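MmeI (Methylophilus methylotrophus, PDB 5HR4) is a type IIL restriction-modification enzyme that binds DNA and probably methylates adenine at N6, using S-adenosyl-L-methionine as the methyl donor. Local coordinates at residues A[639-644]-A[736-741]; A[747-752]-A[760-765]. One frame throughout, in Å; residues are numbered along the deposited sequence.

In the fold
Both interactions lie within the target recognition domain, about 14 Å apart between centres, and follow one another in series along the chain: interaction 1 closes at 741, before interaction 2 opens at 747. They share one four-stranded antiparallel sheet, ordered 641-642, 775-779, 746-750, 763-765. Interaction 1 ties an outer strand to the loop ahead of 746-750, whereas interaction 2 pairs 746-750 with the other outer strand. They touch where Met-640 CE packs 3.9 Å from Ile-749 CD1. Each sends side chains to the bound DNA, Tyr-642 to one cytosine and Glu-751 to the next on chain B, so the sheet and the residue just after one of its strands together present two neighbouring base contacts.

Interaction 1 of 2, residues A[639-644]-A[736-741]; sequences SMRYGN and FFYISQ. With nucleotides of chain B.
The loop 736-741 packs against outer strand 641-642 of the antiparallel sheet in the target recognition domain, and against the residues that follow that strand, and enters with a classic beta bulge, Phe-737 and Tyr-738 both facing Lys-645. Phe-736 comes first, the edge of its ring meeting CB of Asn-644 while Trp-692 packs against it edge-to-face. Phe-737 sets its ring edge against the DNA, its CG anti to the backbone N (chi1 171°), and O4 of thymine DT3 of chain B lies in the plane of the ring at its edge, 3.3 Å from CE1. Tyr-738 does two jobs. Its ring lies obliquely to the DT3 methyl, C7 being 3.6 Å from CG, and its OH donates to phosphate oxygen OP2 of DA2 of chain B at 2.5 Å. NH1 of Arg-641 reaches the same OP2 through a weak bond, on a chain bent at chi2 and chi3, and the phenol oxygen sits over a face of that guanidinium. Beside this, Tyr-642 lays its ring face over C5' of DT3, with CD2 of Tyr-738 at its edge, and its OH accepts from N4 of DC4 of chain B at 3.0 Å and 160°. A leucine at Tyr-642 would probably weaken readout of this cytosine, because the hydroxyl that accepts from N4 and the ring face over the sugar are both lost. Past Ile-739, Ser-740 OG donates to Tyr-642 O at 2.5 Å, in the carbonyl plane, which helps to hold the backbone at Tyr-642. Gln-741 closes the contact, its OE1 taking a weak bond from Asn-644 ND2. The other branch of that amide, OD1 of Asn-644, accepts two backbone donors in its plane: Ser-740 N and Gln-741 N, each at 2.8 Å.

Interaction 2 of 2, residues A[747-752]-A[760-765]; sequences LLIPET and IPIGFV. With nucleotides of chain C; nucleotides of chain B.
Ile-749 and Ile-762 run alongside each other in the same direction at the apolar centre of this contact, where strand 747-750 meets the residues leading into strand 763-765 at one edge of the four-stranded antiparallel sheet in the target recognition domain. Their CG2 methyls meet at 3.8 Å. Next along, the Pro-750 ring presents CD to CG2 of Ile-760 at 4.2 Å, continuing the apolar row into the loop before strand 763-765. At the opposite end, Leu-747 and Phe-764 share a sheet face: with CG of the leucine anti to its backbone N, CD1 stands over the centre of the Phe-764 ring, 4.2 Å from the centroid and 3° off the normal, a CH-pi contact. Leu-747 and Ile-762 also rest on Phe-786 and Leu-789 of helix 783-790. The other face carries Leu-748, whose CB touches CG2 of Val-765 at 3.7 Å, the two side chains crossing obliquely, both against Phe-682 of helix 679-683. Between these faces the backbones form one hydrogen-bonded pair. Leu-748 N donates to Gly-763 O at 2.8 Å, almost along the C=O axis, and Gly-763 N returns a bond to Leu-748 O at 3.2 Å. The short segments run at 122° to each other, so the strands splay rather than lying strictly antiparallel, and Leu-748 with Gly-763 is the point where both bonds are made. Beyond Pro-750 the first segment turns polar and reaches the DNA. The backbone of Thr-752 passes beside the sugar of DG6 of chain C, and its OG1 donates to Glu-751 OE1 from above the carboxylate plane, which helps to set the rotation of that group. The remaining oxygen, Glu-751 OE2, accepts from N4 of DC5 of chain B at 3.2 Å and 153°.

Interaction 1 of 2, residues A[639-644]-A[736-741]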
loop_
_atom_site.group_PDB
_atom_site.type_symbol
_atom_site.label_atom_id
_atom_site.label_comp_id
_atom_site.label_asym_id
_atom_site.label_seq_id
_atom_site.Cartn_x
_atom_site.Cartn_y
_atom_site.Cartn_z
ATOM N N SER A 639 -23.856 -18.005 20.082
ATOM C CA SER A 639 -23.248 -17.913 18.759
ATOM C C SER A 639 -23.722 -16.667 18.016
ATOM O O SER A 639 -24.838 -16.182 18.215
ATOM C CB SER A 639 -23.581 -19.150 17.932
ATOM O OG SER A 639 -23.217 -20.321 18.624
ATOM N N MET A 640 -22.853 -16.151 17.155
ATOM C CA MET A 640 -23.140 -15.000 16.310
ATOM C C MET A 640 -23.224 -15.438 14.850
ATOM O O MET A 640 -22.571 -16.399 14.429
ATOM C CB MET A 640 -22.067 -13.915 16.476
ATOM C CG MET A 640 -22.250 -12.688 15.599
ATOM S SD MET A 640 -21.055 -11.405 15.980
ATOM C CE MET A 640 -21.582 -10.967 17.637
ATOM N N ARG A 641 -24.019 -14.708 14.071
ATOM C CA ARG A 641 -24.340 -15.091 12.709
ATOM C C ARG A 641 -24.093 -13.937 11.744
ATOM O O ARG A 641 -24.148 -12.762 12.116
ATOM C CB ARG A 641 -25.794 -15.556 12.625
ATOM C CG ARG A 641 -26.099 -16.689 13.579
ATOM C CD ARG A 641 -25.855 -18.018 12.909
ATOM N NE ARG A 641 -26.859 -18.190 11.866
ATOM C CZ ARG A 641 -26.862 -19.154 10.959
ATOM N NH1 ARG A 641 -25.904 -20.069 10.944
ATOM N NH2 ARG A 641 -27.835 -19.188 10.069
ATOM N N TYR A 642 -23.834 -14.303 10.488
ATOM C CA TYR A 642 -23.563 -13.368 9.401
ATOM C C TYR A 642 -24.872 -12.998 8.705
ATOM O O TYR A 642 -25.724 -13.861 8.463
ATOM C CB TYR A 642 -22.581 -14.023 8.417
ATOM C CG TYR A 642 -21.969 -13.131 7.346
ATOM C CD1 TYR A 642 -21.302 -11.966 7.688
ATOM C CD2 TYR A 642 -22.019 -13.480 5.998
ATOM C CE1 TYR A 642 -20.726 -11.153 6.730
ATOM C CE2 TYR A 642 -21.451 -12.668 5.027
ATOM C CZ TYR A 642 -20.796 -11.505 5.401
ATOM O OH TYR A 642 -20.199 -10.668 4.463
ATOM N N GLY A 643 -25.030 -11.718 8.379
ATOM C CA GLY A 643 -26.238 -11.258 7.714
ATOM C C GLY A 643 -26.435 -11.900 6.343
ATOM O O GLY A 643 -25.525 -12.491 5.753
ATOM N N ASN A 644 -27.669 -11.768 5.829
ATOM C CA ASN A 644 -28.037 -12.356 4.543
ATOM C C ASN A 644 -27.373 -11.605 3.395
ATOM O O ASN A 644 -27.434 -10.375 3.330
ATOM C CB ASN A 644 -29.560 -12.339 4.341
ATOM C CG ASN A 644 -30.334 -12.558 5.626
ATOM O OD1 ASN A 644 -30.573 -13.693 6.047
ATOM N ND2 ASN A 644 -30.741 -11.462 6.254
ATOM N N PHE A 736 -32.095 -15.230 -1.679
ATOM C CA PHE A 736 -30.790 -14.619 -1.491
ATOM C C PHE A 736 -29.714 -15.687 -1.642
ATOM O O PHE A 736 -29.952 -16.874 -1.398
ATOM C CB PHE A 736 -30.684 -13.950 -0.103
ATOM C CG PHE A 736 -31.277 -12.552 -0.017
ATOM C CD1 PHE A 736 -32.240 -12.114 -0.910
ATOM C CD2 PHE A 736 -30.861 -11.675 0.984
ATOM C CE1 PHE A 736 -32.781 -10.834 -0.813
ATOM C CE2 PHE A 736 -31.400 -10.385 1.092
ATOM C CZ PHE A 736 -32.358 -9.968 0.183
ATOM N N PHE A 737 -28.520 -15.252 -2.043
ATOM C CA PHE A 737 -27.398 -16.170 -2.188
ATOM C C PHE A 737 -27.061 -16.870 -0.875
ATOM O O PHE A 737 -26.906 -18.093 -0.839
ATOM C CB PHE A 737 -26.194 -15.414 -2.727
ATOM C CG PHE A 737 -24.930 -16.201 -2.707
ATOM C CD1 PHE A 737 -24.019 -16.036 -1.684
ATOM C CD2 PHE A 737 -24.633 -17.086 -3.731
ATOM C CE1 PHE A 737 -22.840 -16.749 -1.672
ATOM C CE2 PHE A 737 -23.443 -17.817 -3.727
ATOM C CZ PHE A 737 -22.547 -17.644 -2.701
ATOM N N TYR A 738 -26.885 -16.117 0.210
ATOM C CA TYR A 738 -26.761 -16.712 1.534
ATOM C C TYR A 738 -27.877 -16.172 2.413
ATOM O O TYR A 738 -28.105 -14.960 2.452
ATOM C CB TYR A 738 -25.400 -16.432 2.162
ATOM C CG TYR A 738 -25.238 -17.001 3.563
ATOM C CD1 TYR A 738 -25.213 -18.374 3.778
ATOM C CD2 TYR A 738 -25.098 -16.157 4.673
ATOM C CE1 TYR A 738 -25.059 -18.900 5.058
ATOM C CE2 TYR A 738 -24.942 -16.670 5.969
ATOM C CZ TYR A 738 -24.916 -18.041 6.148
ATOM O OH TYR A 738 -24.773 -18.571 7.408
ATOM N N ILE A 739 -28.582 -17.076 3.089
ATOM C CA ILE A 739 -29.738 -16.745 3.915
ATOM C C ILE A 739 -29.440 -17.205 5.334
ATOM O O ILE A 739 -29.032 -18.353 5.552
ATOM C CB ILE A 739 -31.040 -17.390 3.391
ATOM C CG1 ILE A 739 -31.470 -16.773 2.058
ATOM C CG2 ILE A 739 -32.165 -17.208 4.380
ATOM C CD1 ILE A 739 -32.877 -17.174 1.626
ATOM N N SER A 740 -29.628 -16.303 6.292
ATOM C CA SER A 740 -29.386 -16.599 7.690
ATOM C C SER A 740 -30.505 -16.138 8.598
ATOM O O SER A 740 -30.512 -16.535 9.766
ATOM C CB SER A 740 -28.079 -15.948 8.158
ATOM O OG SER A 740 -28.095 -14.561 7.875
ATOM N N GLN A 741 -31.446 -15.325 8.101
ATOM C CA GLN A 741 -32.557 -14.727 8.837
ATOM C C GLN A 741 -33.032 -15.604 9.987
ATOM O O GLN A 741 -33.323 -16.786 9.789
ATOM C CB GLN A 741 -33.725 -14.449 7.889
ATOM C CG GLN A 741 -34.842 -13.630 8.491
ATOM C CD GLN A 741 -34.360 -12.275 8.951
ATOM O OE1 GLN A 741 -33.294 -11.816 8.538
ATOM N NE2 GLN A 741 -35.131 -11.630 9.823
ATOM P P DT B 3 -19.674 -17.198 9.415
ATOM O OP1 DT B 3 -18.378 -17.055 10.125
ATOM O OP2 DT B 3 -20.833 -17.560 10.254
ATOM O "O5'" DT B 3 -19.996 -15.883 8.531
ATOM C "C5'" DT B 3 -18.975 -14.905 8.201
ATOM C "C4'" DT B 3 -17.826 -15.502 7.410
ATOM O "O4'" DT B 3 -18.312 -16.081 6.157
ATOM C "C3'" DT B 3 -16.746 -14.491 6.999
ATOM O "O3'" DT B 3 -15.466 -15.105 7.046
ATOM C "C2'" DT B 3 -17.135 -14.187 5.552
ATOM C "C1'" DT B 3 -17.518 -15.578 5.099
ATOM N N1 DT B 3 -18.301 -15.615 3.852
ATOM C C2 DT B 3 -17.644 -15.672 2.644
ATOM O O2 DT B 3 -16.437 -15.670 2.542
ATOM N N3 DT B 3 -18.462 -15.723 1.548
ATOM C C4 DT B 3 -19.849 -15.746 1.536
ATOM O O4 DT B 3 -20.498 -15.795 0.494
ATOM C C5 DT B 3 -20.475 -15.696 2.835
ATOM C C7 DT B 3 -21.966 -15.696 2.953
ATOM C C6 DT B 3 -19.678 -15.637 3.919
ATOM P P DA B 2 -24.073 -21.895 8.056
ATOM O OP1 DA B 2 -23.806 -22.756 9.232
ATOM O OP2 DA B 2 -25.196 -20.929 8.127
ATOM O "O5'" DA B 2 -22.777 -21.028 7.619
ATOM C "C5'" DA B 2 -21.441 -21.498 7.902
ATOM C "C4'" DA B 2 -20.371 -20.474 7.499
ATOM O "O4'" DA B 2 -20.070 -20.571 6.079
ATOM C "C3'" DA B 2 -20.698 -18.989 7.757
ATOM O "O3'" DA B 2 -19.541 -18.357 8.306
ATOM C "C2'" DA B 2 -20.986 -18.465 6.346
ATOM C "C1'" DA B 2 -19.957 -19.263 5.570
ATOM N N9 DA B 2 -20.131 -19.286 4.114
ATOM C C8 DA B 2 -21.300 -19.364 3.402
ATOM N N7 DA B 2 -21.120 -19.370 2.100
ATOM C C5 DA B 2 -19.736 -19.304 1.953
ATOM C C6 DA B 2 -18.882 -19.278 0.821
ATOM N N6 DA B 2 -19.317 -19.320 -0.438
ATOM N N1 DA B 2 -17.556 -19.206 1.036
ATOM C C2 DA B 2 -17.113 -19.160 2.288
ATOM N N3 DA B 2 -17.806 -19.181 3.419
ATOM C C4 DA B 2 -19.122 -19.253 3.180
ATOM P P DC B 4 -14.576 -15.102 8.375
ATOM O OP1 DC B 4 -14.068 -16.472 8.623
ATOM O OP2 DC B 4 -15.302 -14.363 9.436
ATOM O "O5'" DC B 4 -13.330 -14.238 7.957
ATOM C "C5'" DC B 4 -13.230 -12.878 8.365
ATOM C "C4'" DC B 4 -12.387 -12.153 7.355
ATOM O "O4'" DC B 4 -13.001 -12.303 6.055
ATOM C "C3'" DC B 4 -12.162 -10.670 7.588
ATOM O "O3'" DC B 4 -10.756 -10.408 7.448
ATOM C "C2'" DC B 4 -13.011 -9.992 6.491
ATOM C "C1'" DC B 4 -13.129 -11.061 5.415
ATOM N N1 DC B 4 -14.455 -11.077 4.679
ATOM C C2 DC B 4 -14.497 -11.544 3.358
ATOM O O2 DC B 4 -13.447 -11.905 2.817
ATOM N N3 DC B 4 -15.691 -11.587 2.706
ATOM C C4 DC B 4 -16.800 -11.197 3.325
ATOM N N4 DC B 4 -17.937 -11.240 2.635
ATOM C C5 DC B 4 -16.785 -10.715 4.673
ATOM C C6 DC B 4 -15.603 -10.683 5.311
#

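Interaction 2 of 2, residues A[747-752]-A[760-765]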
loop_
_atom_site.group_PDB
_atom_site.type_symbol
_atom_site.label_atom_id
_atom_site.label_comp_id
_atom_site.label_asym_id
_atom_site.label_seq_id
_atom_site.Cartn_x
_atom_site.Cartn_y
_atom_site.Cartn_z
ATOM N N LEU A 747 -30.014 -8.906 17.917
ATOM C CA LEU A 747 -29.105 -7.789 18.149
ATOM C C LEU A 747 -28.168 -7.647 16.956
ATOM O O LEU A 747 -27.433 -8.579 16.637
ATOM C CB LEU A 747 -28.312 -8.015 19.432
ATOM C CG LEU A 747 -27.167 -7.062 19.752
ATOM C CD1 LEU A 747 -27.711 -5.685 20.059
ATOM C CD2 LEU A 747 -26.361 -7.610 20.925
ATOM N N LEU A 748 -28.192 -6.481 16.314
ATOM C CA LEU A 748 -27.449 -6.216 15.088
ATOM C C LEU A 748 -26.157 -5.457 15.379
ATOM O O LEU A 748 -26.178 -4.447 16.093
ATOM C CB LEU A 748 -28.316 -5.400 14.131
ATOM C CG LEU A 748 -27.843 -5.240 12.685
ATOM C CD1 LEU A 748 -29.035 -4.884 11.821
ATOM C CD2 LEU A 748 -26.769 -4.163 12.558
ATOM N N ILE A 749 -25.053 -5.903 14.782
ATOM C CA ILE A 749 -23.757 -5.236 14.871
ATOM C C ILE A 749 -23.317 -4.845 13.465
ATOM O O ILE A 749 -23.127 -5.719 12.617
ATOM C CB ILE A 749 -22.679 -6.121 15.519
ATOM C CG1 ILE A 749 -23.146 -6.699 16.862
ATOM C CG2 ILE A 749 -21.386 -5.326 15.660
ATOM C CD1 ILE A 749 -23.945 -8.008 16.757
ATOM N N PRO A 750 -23.140 -3.563 13.161
ATOM C CA PRO A 750 -22.674 -3.176 11.823
ATOM C C PRO A 750 -21.271 -3.690 11.535
ATOM O O PRO A 750 -20.416 -3.757 12.421
ATOM C CB PRO A 750 -22.700 -1.644 11.872
ATOM C CG PRO A 750 -23.776 -1.338 12.868
ATOM C CD PRO A 750 -23.630 -2.407 13.924
ATOM N N GLU A 751 -21.019 -4.014 10.262
ATOM C CA GLU A 751 -19.749 -4.643 9.925
ATOM C C GLU A 751 -18.625 -3.621 9.761
ATOM O O GLU A 751 -17.543 -3.792 10.327
ATOM C CB GLU A 751 -19.902 -5.484 8.663
ATOM C CG GLU A 751 -18.733 -6.422 8.396
ATOM C CD GLU A 751 -18.188 -6.269 6.992
ATOM O OE1 GLU A 751 -18.232 -5.132 6.460
ATOM O OE2 GLU A 751 -17.723 -7.279 6.425
ATOM N N THR A 752 -18.866 -2.544 9.016
ATOM C CA THR A 752 -17.836 -1.583 8.634
ATOM C C THR A 752 -18.308 -0.188 9.014
ATOM O O THR A 752 -19.362 0.249 8.540
ATOM C CB THR A 752 -17.571 -1.685 7.133
ATOM O OG1 THR A 752 -17.258 -3.047 6.819
ATOM C CG2 THR A 752 -16.436 -0.797 6.687
ATOM N N ILE A 760 -18.945 0.902 18.824
ATOM C CA ILE A 760 -19.668 0.556 17.602
ATOM C C ILE A 760 -21.160 0.621 17.892
ATOM O O ILE A 760 -21.655 -0.140 18.735
ATOM C CB ILE A 760 -19.281 -0.831 17.078
ATOM C CG1 ILE A 760 -17.825 -0.856 16.640
ATOM C CG2 ILE A 760 -20.126 -1.193 15.877
ATOM C CD1 ILE A 760 -17.446 -2.131 15.953
ATOM N N PRO A 761 -21.912 1.511 17.232
ATOM C CA PRO A 761 -23.372 1.547 17.424
ATOM C C PRO A 761 -24.043 0.229 17.093
ATOM O O PRO A 761 -24.139 -0.148 15.922
ATOM C CB PRO A 761 -23.837 2.641 16.453
ATOM C CG PRO A 761 -22.599 3.405 16.101
ATOM C CD PRO A 761 -21.459 2.460 16.204
ATOM N N ILE A 762 -24.515 -0.475 18.111
ATOM C CA ILE A 762 -25.260 -1.710 17.933
ATOM C C ILE A 762 -26.679 -1.519 18.488
ATOM O O ILE A 762 -26.970 -0.549 19.177
ATOM C CB ILE A 762 -24.542 -2.882 18.616
ATOM C CG1 ILE A 762 -24.455 -2.634 20.112
ATOM C CG2 ILE A 762 -23.132 -3.020 18.072
ATOM C CD1 ILE A 762 -23.687 -3.696 20.802
ATOM N N GLY A 763 -27.575 -2.444 18.165
ATOM C CA GLY A 763 -28.924 -2.276 18.687
ATOM C C GLY A 763 -29.813 -3.458 18.366
ATOM O O GLY A 763 -29.404 -4.405 17.691
ATOM N N PHE A 764 -31.051 -3.392 18.858
ATOM C CA PHE A 764 -32.015 -4.461 18.647
ATOM C C PHE A 764 -32.930 -4.156 17.469
ATOM O O PHE A 764 -33.304 -3.006 17.223
ATOM C CB PHE A 764 -32.864 -4.704 19.886
ATOM C CG PHE A 764 -32.124 -5.363 21.000
ATOM C CD1 PHE A 764 -31.937 -6.734 21.009
ATOM C CD2 PHE A 764 -31.623 -4.610 22.058
ATOM C CE1 PHE A 764 -31.257 -7.346 22.058
ATOM C CE2 PHE A 764 -30.943 -5.212 23.109
ATOM C CZ PHE A 764 -30.757 -6.574 23.111
ATOM N N VAL A 765 -33.288 -5.217 16.742
ATOM C CA VAL A 765 -34.045 -5.119 15.503
ATOM C C VAL A 765 -35.143 -6.179 15.488
ATOM O O VAL A 765 -34.957 -7.294 15.992
ATOM C CB VAL A 765 -33.113 -5.279 14.278
ATOM C CG1 VAL A 765 -33.824 -4.876 13.022
ATOM C CG2 VAL A 765 -31.862 -4.454 14.447
ATOM P P DG C 6 -20.583 5.101 8.680
ATOM O OP1 DG C 6 -21.721 6.030 8.494
ATOM O OP2 DG C 6 -20.046 4.817 10.042
ATOM O "O5'" DG C 6 -20.785 3.651 7.997
ATOM C "C5'" DG C 6 -21.936 3.331 7.300
ATOM C "C4'" DG C 6 -21.611 2.707 5.950
ATOM O "O4'" DG C 6 -20.455 3.313 5.351
ATOM C "C3'" DG C 6 -21.380 1.198 5.920
ATOM O "O3'" DG C 6 -22.145 0.720 4.875
ATOM C "C2'" DG C 6 -19.900 1.063 5.595
ATOM C "C1'" DG C 6 -19.654 2.312 4.762
ATOM N N9 DG C 6 -18.290 2.793 4.846
ATOM C C8 DG C 6 -17.752 3.493 5.900
ATOM N N7 DG C 6 -16.515 3.825 5.718
ATOM C C5 DG C 6 -16.203 3.322 4.461
ATOM C C6 DG C 6 -14.998 3.391 3.736
ATOM O O6 DG C 6 -13.938 3.916 4.074
ATOM N N1 DG C 6 -15.094 2.758 2.506
ATOM C C2 DG C 6 -16.223 2.139 2.025
ATOM N N2 DG C 6 -16.118 1.590 0.807
ATOM N N3 DG C 6 -17.373 2.069 2.695
ATOM C C4 DG C 6 -17.287 2.678 3.907
ATOM P P DC B 5 -10.122 -8.940 7.623
ATOM O OP1 DC B 5 -8.742 -9.119 8.144
ATOM O OP2 DC B 5 -11.101 -8.038 8.253
ATOM O "O5'" DC B 5 -9.996 -8.411 6.132
ATOM C "C5'" DC B 5 -9.243 -9.118 5.194
ATOM C "C4'" DC B 5 -9.720 -8.745 3.816
ATOM O "O4'" DC B 5 -11.092 -9.119 3.667
ATOM C "C3'" DC B 5 -9.748 -7.258 3.550
ATOM O "O3'" DC B 5 -8.472 -6.834 3.172
ATOM C "C2'" DC B 5 -10.758 -7.141 2.399
ATOM C "C1'" DC B 5 -11.600 -8.416 2.556
ATOM N N1 DC B 5 -13.019 -8.183 2.788
ATOM C C2 DC B 5 -13.937 -8.583 1.816
ATOM O O2 DC B 5 -13.513 -9.081 0.773
ATOM N N3 DC B 5 -15.259 -8.394 2.036
ATOM C C4 DC B 5 -15.661 -7.837 3.187
ATOM N N4 DC B 5 -16.977 -7.666 3.383
ATOM C C5 DC B 5 -14.727 -7.431 4.191
ATOM C C6 DC B 5 -13.431 -7.632 3.951
#